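Local coordinates for thioesterase (Pseudomonas aeruginosa, PDB 3QY3), which probably hydrolyses fatty acyl-CoA thioesters, as a member of the hotdog-fold thioesterase family, at residues Arg105-Arg116 with Gly128-Trp136. Residues are numbered along the deposited sequence; the frame is centred on the assembly and turned at random.
Sequences RLGTSSLVLEHR and GEGHCKLVW
Leu113 and Cys132 each give an N-H to the other's carbonyl, Leu113 N to Cys132 O and Cys132 N to Leu113 O both at 2.8 Å. Leu111 with Leu134 and His115 with Gly130 also form hydrogen-bonded pairs, the last with poorer geometry: His115 N comes in from above the plane of the Gly130 carbonyl. Trp136 N to Ser109 O adds a seventh bond at the hairpin's open end, where the chain turns in from strand 96-106. Non-hydrogen-bonded pairs such as Val112 with Lys133 alternate with these, and with directions 161° apart this makes a regular antiparallel hairpin. The tight face holds Leu111, Leu113, His115, Cys132 and Leu134. Leu113 CD1 lies 3.7 Å from Leu134 CD1, the two side chains meeting at a slant, while helix 51-66 covers Leu111, Leu113, His115 and Cys132, as expected for the central helix wrapped by a hotdog sheet. At His115, chi1 of 68° places CG between backbone N and carbonyl carbon, which swings the imidazole over Gly130: Gly130 CA stands 3.7 Å from the ring centroid, 26° off its normal, a CH-pi contact. The ring's NE2 is hydrogen-bonded to His85.

The opposite face, with Val112, Glu114, Arg116, Glu129, His131 and Lys133, is looser and more polar. Val112 is its buried apolar member, CG1 reaching His131 CB at 3.8 Å and CG2 lying against the Lys133 chain. Arg116 runs alongside Glu129, but in the conformer described NE to Glu129 OE1 is 4.2 Å, too long for a salt bridge. Chemically, main-chain bonds and apolar packing therefore hold this hairpin, whereas Arg116, His131 and Lys133 make polar bonds to neighbouring strands (Glu100 and Gln82), and charge probably contributes less across it.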
loop_
_atom_site.group_PDB
_atom_site.type_symbol
_atom_site.label_atom_id
_atom_site.label_comp_id
_atom_site.label_asym_id
_atom_site.label_seq_id
_atom_site.Cartn_x
_atom_site.Cartn_y
_atom_site.Cartn_z
ATOM N N ARG A 105 20.864 21.254 5.277
ATOM C CA ARG A 105 22.310 21.246 5.188
ATOM C C ARG A 105 22.918 20.278 4.143
ATOM O O ARG A 105 22.522 19.107 4.017
ATOM C CB ARG A 105 22.893 21.084 6.575
ATOM C CG ARG A 105 22.975 19.758 7.089
ATOM C CD ARG A 105 23.367 19.830 8.571
ATOM N NE ARG A 105 22.818 18.669 9.202
ATOM C CZ ARG A 105 21.766 18.660 10.001
ATOM N NH1 ARG A 105 21.131 19.782 10.331
ATOM N NH2 ARG A 105 21.341 17.504 10.462
ATOM N N LEU A 106 23.883 20.816 3.393
ATOM C CA LEU A 106 24.532 20.097 2.346
ATOM C C LEU A 106 25.941 19.715 2.789
ATOM O O LEU A 106 26.751 20.574 3.184
ATOM C CB LEU A 106 24.578 20.988 1.111
ATOM C CG LEU A 106 25.255 20.460 -0.146
ATOM C CD1 LEU A 106 24.514 19.352 -0.790
ATOM C CD2 LEU A 106 25.470 21.683 -1.090
ATOM N N GLY A 107 26.232 18.430 2.729
ATOM C CA GLY A 107 27.557 17.907 3.012
ATOM C C GLY A 107 28.214 17.580 1.685
ATOM O O GLY A 107 27.638 17.820 0.607
ATOM N N THR A 108 29.400 16.992 1.730
ATOM C CA THR A 108 30.038 16.577 0.492
ATOM C C THR A 108 29.228 15.514 -0.264
ATOM O O THR A 108 29.173 15.548 -1.493
ATOM C CB THR A 108 31.492 16.112 0.729
ATOM O OG1 THR A 108 31.484 15.052 1.696
ATOM C CG2 THR A 108 32.286 17.264 1.231
ATOM N N SER A 109 28.592 14.596 0.466
ATOM C CA SER A 109 27.807 13.510 -0.152
ATOM C C SER A 109 26.435 13.304 0.520
ATOM O O SER A 109 25.819 12.256 0.384
ATOM C CB SER A 109 28.564 12.201 -0.025
ATOM O OG SER A 109 28.823 11.945 1.337
ATOM N N SER A 110 25.937 14.305 1.210
ATOM C CA SER A 110 24.642 14.180 1.894
ATOM C C SER A 110 23.910 15.488 1.809
ATOM O O SER A 110 24.514 16.565 1.626
ATOM C CB SER A 110 24.850 13.761 3.353
ATOM O OG SER A 110 25.609 14.708 4.077
ATOM N N LEU A 111 22.594 15.406 1.957
ATOM C CA LEU A 111 21.772 16.571 1.931
ATOM C C LEU A 111 20.595 16.290 2.817
ATOM O O LEU A 111 19.967 15.225 2.662
ATOM C CB LEU A 111 21.244 16.839 0.498
ATOM C CG LEU A 111 20.124 17.902 0.333
ATOM C CD1 LEU A 111 20.628 19.325 0.678
ATOM C CD2 LEU A 111 19.555 17.922 -1.143
ATOM N N VAL A 112 20.261 17.260 3.648
ATOM C CA VAL A 112 19.035 17.252 4.404
ATOM C C VAL A 112 17.983 18.005 3.614
ATOM O O VAL A 112 18.191 19.177 3.210
ATOM C CB VAL A 112 19.239 17.801 5.825
ATOM C CG1 VAL A 112 17.860 17.799 6.586
ATOM C CG2 VAL A 112 20.297 16.968 6.567
ATOM N N LEU A 113 16.903 17.305 3.279
ATOM C CA LEU A 113 15.770 17.934 2.648
ATOM C C LEU A 113 14.701 18.125 3.683
ATOM O O LEU A 113 14.175 17.139 4.237
ATOM C CB LEU A 113 15.193 17.063 1.532
ATOM C CG LEU A 113 15.755 16.934 0.182
ATOM C CD1 LEU A 113 14.825 15.909 -0.661
ATOM C CD2 LEU A 113 15.858 18.373 -0.460
ATOM N N GLU A 114 14.361 19.372 3.935
ATOM C CA GLU A 114 13.379 19.706 4.932
ATOM C C GLU A 114 12.048 19.782 4.226
ATOM O O GLU A 114 11.977 20.241 3.070
ATOM C CB GLU A 114 13.762 21.017 5.582
ATOM C CG GLU A 114 15.121 20.918 6.158
ATOM C CD GLU A 114 15.171 21.133 7.583
ATOM O OE1 GLU A 114 14.371 20.489 8.290
ATOM O OE2 GLU A 114 16.007 21.986 7.973
ATOM N N HIS A 115 10.971 19.364 4.892
ATOM C CA HIS A 115 9.688 19.375 4.277
ATOM C C HIS A 115 8.592 20.008 5.141
ATOM O O HIS A 115 8.665 19.996 6.392
ATOM C CB HIS A 115 9.268 17.940 3.816
ATOM C CG HIS A 115 8.996 16.973 4.938
ATOM N ND1 HIS A 115 9.900 16.009 5.317
ATOM C CD2 HIS A 115 7.909 16.804 5.739
ATOM C CE1 HIS A 115 9.367 15.276 6.283
ATOM N NE2 HIS A 115 8.177 15.774 6.592
ATOM N N ARG A 116 7.602 20.559 4.442
ATOM C CA ARG A 116 6.373 20.999 5.060
ATOM C C ARG A 116 5.226 20.550 4.175
ATOM O O ARG A 116 5.335 20.578 2.926
ATOM C CB ARG A 116 6.380 22.503 5.278
ATOM C CG ARG A 116 7.289 22.854 6.457
ATOM C CD ARG A 116 7.523 24.340 6.626
ATOM N NE ARG A 116 6.397 24.994 7.256
ATOM C CZ ARG A 116 5.432 25.580 6.574
ATOM N NH1 ARG A 116 5.483 25.560 5.247
ATOM N NH2 ARG A 116 4.432 26.179 7.212
ATOM N N GLY A 128 1.905 18.687 8.490
ATOM C CA GLY A 128 3.046 17.935 9.005
ATOM C C GLY A 128 4.345 18.559 8.505
ATOM O O GLY A 128 4.326 19.413 7.629
ATOM N N GLU A 129 5.444 18.230 9.145
ATOM C CA GLU A 129 6.749 18.787 8.787
ATOM C C GLU A 129 7.827 17.862 9.282
ATOM O O GLU A 129 7.668 17.137 10.239
ATOM C CB GLU A 129 6.973 20.201 9.367
ATOM C CG GLU A 129 6.774 20.267 10.853
ATOM C CD GLU A 129 7.006 21.700 11.479
ATOM O OE1 GLU A 129 6.769 22.719 10.808
ATOM O OE2 GLU A 129 7.409 21.744 12.650
ATOM N N GLY A 130 8.973 17.947 8.694
ATOM C CA GLY A 130 10.075 17.145 9.135
ATOM C C GLY A 130 11.270 17.275 8.184
ATOM O O GLY A 130 11.488 18.315 7.543
ATOM N N HIS A 131 12.002 16.185 8.032
ATOM C CA HIS A 131 13.132 16.171 7.104
ATOM C C HIS A 131 13.426 14.734 6.671
ATOM O O HIS A 131 12.938 13.761 7.316
ATOM C CB HIS A 131 14.395 16.817 7.726
ATOM C CG HIS A 131 15.044 15.957 8.754
ATOM N ND1 HIS A 131 15.111 16.320 10.073
ATOM C CD2 HIS A 131 15.590 14.708 8.674
ATOM C CE1 HIS A 131 15.719 15.369 10.754
ATOM N NE2 HIS A 131 15.986 14.364 9.943
ATOM N N CYS A 132 14.230 14.644 5.589
ATOM C CA CYS A 132 14.760 13.416 5.035
ATOM C C CYS A 132 16.254 13.650 4.780
ATOM O O CYS A 132 16.612 14.561 3.962
ATOM C CB CYS A 132 14.004 13.094 3.718
ATOM S SG CYS A 132 14.396 11.576 2.902
ATOM N N LYS A 133 17.102 12.870 5.430
ATOM C CA LYS A 133 18.532 12.939 5.182
ATOM C C LYS A 133 18.874 11.955 4.091
ATOM O O LYS A 133 18.584 10.783 4.236
ATOM C CB LYS A 133 19.298 12.594 6.445
ATOM C CG LYS A 133 18.918 13.460 7.641
ATOM C CD LYS A 133 19.822 13.161 8.853
ATOM C CE LYS A 133 19.767 14.297 9.893
ATOM N NZ LYS A 133 20.073 13.857 11.298
ATOM N N LEU A 134 19.480 12.445 3.014
ATOM C CA LEU A 134 19.880 11.642 1.903
ATOM C C LEU A 134 21.399 11.602 1.878
ATOM O O LEU A 134 22.068 12.584 2.220
ATOM C CB LEU A 134 19.382 12.288 0.586
ATOM C CG LEU A 134 17.883 12.604 0.403
ATOM C CD1 LEU A 134 17.793 13.669 -0.717
ATOM C CD2 LEU A 134 17.158 11.308 0.058
ATOM N N VAL A 135 21.914 10.454 1.468
ATOM C CA VAL A 135 23.333 10.281 1.226
ATOM C C VAL A 135 23.489 9.728 -0.207
ATOM O O VAL A 135 22.718 8.850 -0.627
ATOM C CB VAL A 135 23.987 9.352 2.306
ATOM C CG1 VAL A 135 23.883 9.957 3.726
ATOM C CG2 VAL A 135 23.360 7.943 2.322
ATOM N N TRP A 136 24.455 10.247 -0.968
ATOM C CA TRP A 136 24.706 9.714 -2.308
ATOM C C TRP A 136 25.718 8.594 -2.132
ATOM O O TRP A 136 26.726 8.770 -1.453
ATOM C CB TRP A 136 25.221 10.783 -3.280
ATOM C CG TRP A 136 24.107 11.352 -4.117
ATOM C CD1 TRP A 136 23.852 11.098 -5.456
ATOM C CD2 TRP A 136 23.068 12.227 -3.668
ATOM N NE1 TRP A 136 22.679 11.745 -5.838
ATOM C CE2 TRP A 136 22.208 12.470 -4.767
ATOM C CE3 TRP A 136 22.790 12.866 -2.439
ATOM C CZ2 TRP A 136 21.092 13.324 -4.671
ATOM C CZ3 TRP A 136 21.646 13.682 -2.346
ATOM C CH2 TRP A 136 20.819 13.892 -3.446
HETATM O O HOH W 1 18.818 16.723 12.428
#